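YghZ aldo-keto reductase (Escherichia coli, PDB 3N6Q) probably catalyses the NAD(P)H-dependent reduction of aldehydes and ketones to alcohols, as a TIM-barrel member of the aldo-keto reductase family. Local coordinates at residues L269-E272 and M273-R277; M258-E261 and A262-N265; T319-T322 and K323-A326; S169-P172 and E173-Q176. All coordinates share one frame; numbering follows the deposited sequence.

Contact 1: L269-E272 and M273-R277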
# COMPACT_ATOMS: atom_id res chain seq x y z
N LEU B 269 32.43 35.73 -31.06
CA LEU B 269 31.79 35.52 -32.38
C LEU B 269 30.41 34.86 -32.21
O LEU B 269 29.43 35.21 -32.90
CB LEU B 269 32.68 34.63 -33.24
CG LEU B 269 33.94 35.33 -33.78
CD1 LEU B 269 34.93 34.24 -34.31
CD2 LEU B 269 33.52 36.31 -34.88
N LEU B 270 30.29 33.97 -31.23
CA LEU B 270 28.95 33.47 -30.91
C LEU B 270 27.99 34.57 -30.44
O LEU B 270 26.79 34.57 -30.86
CB LEU B 270 29.02 32.32 -29.89
CG LEU B 270 29.62 31.02 -30.44
CD1 LEU B 270 30.02 30.15 -29.21
CD2 LEU B 270 28.54 30.33 -31.31
N ASN B 271 28.47 35.54 -29.66
CA ASN B 271 27.63 36.63 -29.18
C ASN B 271 27.20 37.52 -30.36
O ASN B 271 26.06 38.07 -30.38
CB ASN B 271 28.40 37.48 -28.15
CG ASN B 271 27.55 38.57 -27.55
OD1 ASN B 271 26.44 38.32 -27.08
ND2 ASN B 271 28.04 39.82 -27.61
N GLU B 272 28.15 37.70 -31.30
CA GLU B 272 27.81 38.41 -32.55
C GLU B 272 26.70 37.72 -33.34
O GLU B 272 25.77 38.42 -33.84
CB GLU B 272 29.05 38.72 -33.39
CG GLU B 272 29.90 39.75 -32.72
CD GLU B 272 31.21 40.06 -33.47
OE1 GLU B 272 31.51 39.44 -34.51
OE2 GLU B 272 31.97 40.88 -32.94
N MET B 273 26.75 36.38 -33.44
CA MET B 273 25.67 35.62 -34.06
C MET B 273 24.38 35.89 -33.35
O MET B 273 23.33 36.04 -33.99
CB MET B 273 25.92 34.11 -34.15
CG MET B 273 27.11 33.66 -35.06
SD MET B 273 27.18 31.85 -35.22
CE MET B 273 25.61 31.50 -36.08
N ALA B 274 24.41 35.81 -32.01
CA ALA B 274 23.18 36.03 -31.25
C ALA B 274 22.59 37.43 -31.58
O ALA B 274 21.38 37.59 -31.82
CB ALA B 274 23.46 35.89 -29.73
N GLN B 275 23.46 38.44 -31.60
CA GLN B 275 22.98 39.81 -31.84
C GLN B 275 22.32 39.96 -33.19
O GLN B 275 21.35 40.72 -33.33
CB GLN B 275 24.13 40.82 -31.74
CG GLN B 275 24.55 41.08 -30.32
CD GLN B 275 25.85 41.86 -30.21
OE1 GLN B 275 26.59 42.04 -31.20
NE2 GLN B 275 26.17 42.29 -28.99
N GLN B 276 22.84 39.23 -34.18
CA GLN B 276 22.29 39.23 -35.55
C GLN B 276 20.89 38.63 -35.54
O GLN B 276 20.06 38.96 -36.39
CB GLN B 276 23.15 38.38 -36.47
CG GLN B 276 24.57 38.89 -36.71
CD GLN B 276 24.59 40.22 -37.45
OE1 GLN B 276 23.69 40.50 -38.26
NE2 GLN B 276 25.60 41.05 -37.15
N ARG B 277 20.61 37.73 -34.60
CA ARG B 277 19.29 37.13 -34.49
C ARG B 277 18.41 38.03 -33.63
O ARG B 277 17.25 37.70 -33.39
CB ARG B 277 19.39 35.72 -33.84
CG ARG B 277 20.23 34.71 -34.69
CD ARG B 277 20.59 33.50 -33.77
NE ARG B 277 19.39 32.95 -33.13
CZ ARG B 277 18.50 32.15 -33.73
NH1 ARG B 277 18.59 31.85 -35.02
NH2 ARG B 277 17.46 31.71 -33.04

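Contact 2: M258-E261 and A262-N265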
# COMPACT_ATOMS: atom_id res chain seq x y z
N MET B 258 40.39 28.80 -16.29
CA MET B 258 40.35 30.14 -16.85
C MET B 258 40.26 30.10 -18.37
O MET B 258 40.75 29.13 -19.02
CB MET B 258 41.58 30.94 -16.42
CG MET B 258 41.64 31.24 -14.93
CE MET B 258 40.50 33.75 -15.18
N LEU B 259 39.62 31.08 -18.99
CA LEU B 259 39.38 31.03 -20.42
C LEU B 259 40.60 31.48 -21.20
O LEU B 259 41.25 32.47 -20.83
CB LEU B 259 38.19 31.90 -20.78
CG LEU B 259 36.87 31.37 -20.22
CD1 LEU B 259 35.86 32.49 -20.28
CD2 LEU B 259 36.40 30.16 -20.99
N THR B 260 40.88 30.79 -22.31
CA THR B 260 41.98 31.18 -23.19
C THR B 260 41.60 32.37 -24.09
O THR B 260 40.43 32.72 -24.20
CB THR B 260 42.46 29.99 -24.05
OG1 THR B 260 41.43 29.57 -24.94
CG2 THR B 260 42.86 28.77 -23.15
N GLU B 261 42.58 33.00 -24.72
CA GLU B 261 42.26 33.97 -25.74
C GLU B 261 41.42 33.34 -26.88
O GLU B 261 40.44 33.95 -27.34
CB GLU B 261 43.53 34.66 -26.27
CG GLU B 261 43.29 35.65 -27.43
CD GLU B 261 44.53 36.49 -27.81
OE1 GLU B 261 44.83 37.47 -27.09
OE2 GLU B 261 45.16 36.19 -28.86
N ALA B 262 41.74 32.10 -27.28
CA ALA B 262 40.96 31.44 -28.33
C ALA B 262 39.53 31.17 -27.89
O ALA B 262 38.60 31.35 -28.67
CB ALA B 262 41.61 30.14 -28.82
N ASN B 263 39.35 30.71 -26.64
CA ASN B 263 38.00 30.53 -26.10
C ASN B 263 37.19 31.81 -26.22
O ASN B 263 36.05 31.80 -26.67
CB ASN B 263 38.04 30.18 -24.60
CG ASN B 263 38.56 28.79 -24.30
OD1 ASN B 263 38.90 28.53 -23.15
ND2 ASN B 263 38.56 27.86 -25.29
N LEU B 264 37.77 32.90 -25.72
CA LEU B 264 37.09 34.19 -25.68
C LEU B 264 36.74 34.72 -27.06
O LEU B 264 35.68 35.36 -27.23
CB LEU B 264 37.94 35.24 -24.94
CG LEU B 264 37.95 34.99 -23.42
CD1 LEU B 264 39.12 35.71 -22.74
CD2 LEU B 264 36.63 35.37 -22.78
N ASN B 265 37.67 34.54 -28.01
CA ASN B 265 37.42 34.95 -29.38
C ASN B 265 36.18 34.25 -29.95
O ASN B 265 35.32 34.88 -30.62
CB ASN B 265 38.62 34.65 -30.28
CG ASN B 265 38.57 35.43 -31.59
OD1 ASN B 265 38.62 36.66 -31.58
ND2 ASN B 265 38.45 34.72 -32.70
O HOH W 1 40.17 27.34 -20.70

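Contact 3: T319-T322 and K323-A326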
# COMPACT_ATOMS: atom_id res chain seq x y z
N THR B 319 13.98 29.40 -34.03
CA THR B 319 14.39 28.78 -35.32
C THR B 319 15.85 29.08 -35.66
O THR B 319 16.30 30.25 -35.58
CB THR B 319 13.45 29.21 -36.48
OG1 THR B 319 13.53 30.60 -36.61
CG2 THR B 319 12.00 28.91 -36.18
N PHE B 320 16.54 28.07 -36.18
CA PHE B 320 17.89 28.23 -36.68
C PHE B 320 17.95 27.63 -38.10
O PHE B 320 17.49 26.54 -38.30
CB PHE B 320 18.86 27.41 -35.81
CG PHE B 320 19.05 27.98 -34.39
CD1 PHE B 320 20.17 28.80 -34.11
CD2 PHE B 320 18.07 27.76 -33.40
CE1 PHE B 320 20.35 29.37 -32.75
CE2 PHE B 320 18.20 28.38 -32.12
CZ PHE B 320 19.33 29.15 -31.81
N SER B 321 18.64 28.31 -39.01
CA SER B 321 18.91 27.70 -40.33
C SER B 321 20.04 26.67 -40.21
O SER B 321 20.83 26.62 -39.24
CB SER B 321 19.27 28.78 -41.33
OG SER B 321 20.59 29.19 -41.09
N THR B 322 20.10 25.78 -41.21
CA THR B 322 21.20 24.86 -41.31
C THR B 322 22.56 25.56 -41.34
O THR B 322 23.51 25.12 -40.67
CB THR B 322 21.01 23.99 -42.57
OG1 THR B 322 19.88 23.14 -42.35
CG2 THR B 322 22.20 23.19 -42.79
N LYS B 323 22.65 26.68 -42.06
CA LYS B 323 23.89 27.42 -42.13
C LYS B 323 24.32 27.94 -40.72
O LYS B 323 25.50 27.95 -40.39
CB LYS B 323 23.68 28.64 -43.04
CG LYS B 323 24.93 29.48 -43.28
CD LYS B 323 24.63 30.61 -44.29
CE LYS B 323 25.90 31.35 -44.68
NZ LYS B 323 25.51 32.51 -45.52
N GLU B 324 23.35 28.48 -39.98
CA GLU B 324 23.59 29.02 -38.64
C GLU B 324 24.06 27.91 -37.72
O GLU B 324 25.03 28.08 -36.97
CB GLU B 324 22.28 29.57 -38.04
CG GLU B 324 21.97 30.97 -38.38
CD GLU B 324 20.66 31.44 -37.71
OE1 GLU B 324 19.63 30.78 -37.88
OE2 GLU B 324 20.68 32.48 -37.04
N LEU B 325 23.38 26.77 -37.76
CA LEU B 325 23.80 25.64 -36.91
C LEU B 325 25.25 25.19 -37.16
O LEU B 325 26.01 24.89 -36.21
CB LEU B 325 22.81 24.47 -37.02
CG LEU B 325 21.40 24.78 -36.47
CD1 LEU B 325 20.52 23.54 -36.75
CD2 LEU B 325 21.55 25.06 -34.87
N ALA B 326 25.64 25.12 -38.45
CA ALA B 326 26.94 24.71 -38.85
C ALA B 326 27.95 25.77 -38.43
O ALA B 326 29.05 25.45 -37.97
CB ALA B 326 27.00 24.52 -40.41
O HOH W 2 17.41 31.72 -38.35

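Contact 4: S169-P172 and E173-Q176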
# COMPACT_ATOMS: atom_id res chain seq x y z
N SER B 169 21.93 12.24 -14.86
CA SER B 169 23.30 11.90 -15.24
C SER B 169 23.61 10.41 -15.33
O SER B 169 24.73 9.98 -15.04
CB SER B 169 24.33 12.71 -14.48
OG SER B 169 23.96 14.11 -14.43
N TYR B 170 22.65 9.64 -15.84
CA TYR B 170 22.83 8.22 -16.12
C TYR B 170 23.22 8.12 -17.58
O TYR B 170 22.60 8.75 -18.41
CB TYR B 170 21.53 7.46 -15.90
CG TYR B 170 21.32 7.10 -14.43
CD1 TYR B 170 21.21 8.11 -13.46
CD2 TYR B 170 21.08 5.78 -14.08
CE1 TYR B 170 21.00 7.77 -12.08
CE2 TYR B 170 20.80 5.44 -12.75
CZ TYR B 170 20.74 6.44 -11.78
OH TYR B 170 20.47 6.02 -10.49
N SER B 171 24.23 7.30 -17.87
CA SER B 171 24.50 6.94 -19.29
C SER B 171 23.29 6.37 -20.04
O SER B 171 22.31 5.89 -19.44
CB SER B 171 25.65 5.94 -19.33
OG SER B 171 25.20 4.69 -18.77
N PRO B 172 23.36 6.33 -21.40
CA PRO B 172 22.33 5.62 -22.15
C PRO B 172 22.04 4.20 -21.66
O PRO B 172 20.87 3.81 -21.53
CB PRO B 172 22.86 5.64 -23.62
CG PRO B 172 23.86 6.77 -23.67
CD PRO B 172 24.44 6.92 -22.25
N GLU B 173 23.09 3.39 -21.46
CA GLU B 173 22.91 1.99 -21.11
C GLU B 173 22.24 1.90 -19.72
O GLU B 173 21.32 1.11 -19.53
CB GLU B 173 24.30 1.33 -21.05
CG GLU B 173 25.06 1.32 -22.42
CD GLU B 173 25.58 2.72 -22.94
OE1 GLU B 173 25.90 3.66 -22.13
OE2 GLU B 173 25.70 2.82 -24.19
N ARG B 174 22.75 2.69 -18.76
CA ARG B 174 22.12 2.71 -17.40
C ARG B 174 20.66 3.25 -17.43
O ARG B 174 19.76 2.70 -16.77
CB ARG B 174 22.97 3.48 -16.42
CG ARG B 174 24.24 2.71 -16.04
CD ARG B 174 25.14 3.51 -15.09
NE ARG B 174 26.31 2.73 -14.65
CZ ARG B 174 26.33 1.91 -13.58
NH1 ARG B 174 25.20 1.57 -12.95
NH2 ARG B 174 27.48 1.32 -13.23
N THR B 175 20.41 4.29 -18.24
CA THR B 175 19.05 4.78 -18.47
C THR B 175 18.15 3.69 -18.99
O THR B 175 17.03 3.45 -18.50
CB THR B 175 19.05 5.99 -19.44
OG1 THR B 175 19.85 7.02 -18.86
CG2 THR B 175 17.63 6.48 -19.70
N GLN B 176 18.64 2.97 -19.99
CA GLN B 176 17.83 1.89 -20.51
C GLN B 176 17.52 0.80 -19.45
O GLN B 176 16.38 0.29 -19.39
CB GLN B 176 18.49 1.27 -21.76
CG GLN B 176 17.77 0.03 -22.28
CD GLN B 176 16.54 0.41 -23.03
OE1 GLN B 176 16.55 1.41 -23.76
NE2 GLN B 176 15.49 -0.41 -22.93

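Contact 1: L269-E272 and M273-R277
With CG beside the backbone N (chi1 -65°), Met-273 lays its side chain back along the preceding turn, CG 3.5 Å from Leu-269 O and CB 3.4 Å from Leu-270 O. A bend at chi3 (64°) then turns CE away from that turn, and SD passes Leu-270 CD2 at 4.4 Å, a loose apolar touch. The Met-273 side chain continues onto Gln-327, Ile-328 and His-331 of helix 322-334, whereas Leu-270 and Ala-274 face Met-281 and Met-284 of helix 281-289. Asn-271 also touches Met-281, and its side chain lies across that of the exposed Gln-275, whose CG is 3.4 Å from Asn-271 O. Four successive backbone bonds hold the turn beneath these side chains. The shortest are Ala-274 N to Leu-270 O and Gln-275 N to Asn-271 O, each 2.9 Å; Met-273 N reaches Leu-269 O at 3.0 Å and Gln-276 N reaches Glu-272 O at 3.1 Å. Such i to i+4 bonding, with apolar residues on the inner faces and amides and a carboxylate outside, is the pattern of an amphipathic alpha-helix, here the last turns of helix 261-276 packed against its two helical neighbours.

Contact 2: M258-E261 and A262-N265
A capping box opens helix 261-276, with Thr-260 as N-cap and Asn-263 as its partner three residues on. Thr-260 OG1 sits between its backbone N and carbonyl carbon (chi1 65°), from where it accepts Asn-263 N at 2.9 Å in a fairly straight bond (163°). The return bond runs from Thr-260 N to Asn-263 OD1, 3.1 Å and nearly linear at hydrogen (170°), although the donor stands above the amide's carbonyl plane. Asn-263 CG lies beside its own N, which folds the amide back over the N-cap residue. Its other end is held as well, ND2 donating to Gly-335 O near the chain's C-terminal end. Substituting an alanine for Asn-263 would probably leave Thr-260 N without its acceptor and Gly-335 O without this donor, so that the start of the helix and the C-terminal segment lose a common fastening. Leu-259, one residue before the cap, crosses Leu-264 at about a right angle, and Leu-259 CD1 meets Leu-264 CD2 at 3.9 Å, a hydrophobic staple flanking the box; Leu-259 also touches Leu-229 and Tyr-234. The first helical turn is closed by Leu-264 N to Thr-260 O and Asn-265 N to Glu-261 O. A water donates to Asn-263 OD1 at 3.0 Å, a second partner for the oxygen that accepts Thr-260 N.

Contact 3: T319-T322 and K323-A326
Glu-324 runs from the first turn of helix 322-334 back to Ser-321, with which it forms a capping box. Its CB lies 3.5 Å from both Ser-321 O and Ser-321 OG, and CG keeps beside the same hydroxyl as the chain extends past it. At the tip OE1 accepts Ser-321 N at 2.9 Å through its anti lone pair, the one facing away from OE2, and the bond is nearly straight (163°). OE1 also comes near Phe-320 CA, while OE2 is taken by a salt bridge to Arg-277 NH1; the carboxylate therefore joins this cap to Arg-277, just past the end of helix 261-276. The reciprocal bond goes from Glu-324 N to Ser-321 OG, 3.1 Å, made possible by OG standing between its backbone N and carbonyl carbon (chi1 76°). Leu-325 N to Ser-321 O begins the regular helical bonding. Beside the box, Phe-320 and Leu-325 form a hydrophobic staple, crossing at about a right angle, and both reach Trp-288 of helix 281-289, the phenyl ring meeting the indole edge-to-face. Phe-320 also makes a cation-pi contact with Arg-277. Leu-325 CD2 packs 3.7 Å from Phe-320 CB and lies 3.9 Å from ring atom CG.

Contact 4: S169-P172 and E173-Q176
Ser-171 O is gripped twice by Thr-175: the backbone N donates at 2.8 Å, nearly along the C=O axis, and the hydroxyl OG1 donates at the same distance, 2.8 Å, from well above the carbonyl plane. Ser-171 is also the N-cap of helix 172-183. Its OG, between backbone N and carbonyl carbon (chi1 69°), accepts Arg-174 N at 3.2 Å. An alanine in place of Ser-171 would keep the gripped carbonyl but would probably leave Arg-174 N without its capping acceptor and fray the first turn. Pro-172, the first helical residue, has no N-H that would need a cap, and its O takes Gln-176 N at 2.8 Å. Glu-173 bends at chi2 so that its carboxylate lies alongside the proline ring, OE1 3.6 Å from Pro-172 CD. Tyr-170 CD2 packs against Arg-174 CB at 3.8 Å, the two side chains crossing at about a right angle; Tyr-170 OH bonds Ser-137 OG and its backbone O accepts from His-192 NE2. This loop follows barrel strand 162-168, and the chemistry implies a firmly set turn: Ser-171 OG takes a helix-start N-H, Thr-175 OG1 adds a second donor to Ser-171 O, and Tyr-170 is tied through its hydroxyl and its backbone carbonyl to neighbouring parts of the barrel.

From the N terminus, contact 4 comes first, where the loop after strand 162-168 turns into helix 172-183. Contact 2 starts helix 261-276, just after the unmodelled residues 236-257; contact 1 lies further along the same helix, their centres about 17 Å apart. Contact 3 opens helix 322-334. All four are local and in series; none nests in or crosses another. Contacts 1 and 3 do touch: Arg-277 NH1 forms a salt bridge to Glu-324 OE2 and a probable hydrogen bond to Thr-319 O, and Met-273 CE packs near Glu-324 O, joining these two helices outside the TIM-barrel strands. Contact 4 stands apart, about 29 to 34 Å from the others, centre to centre.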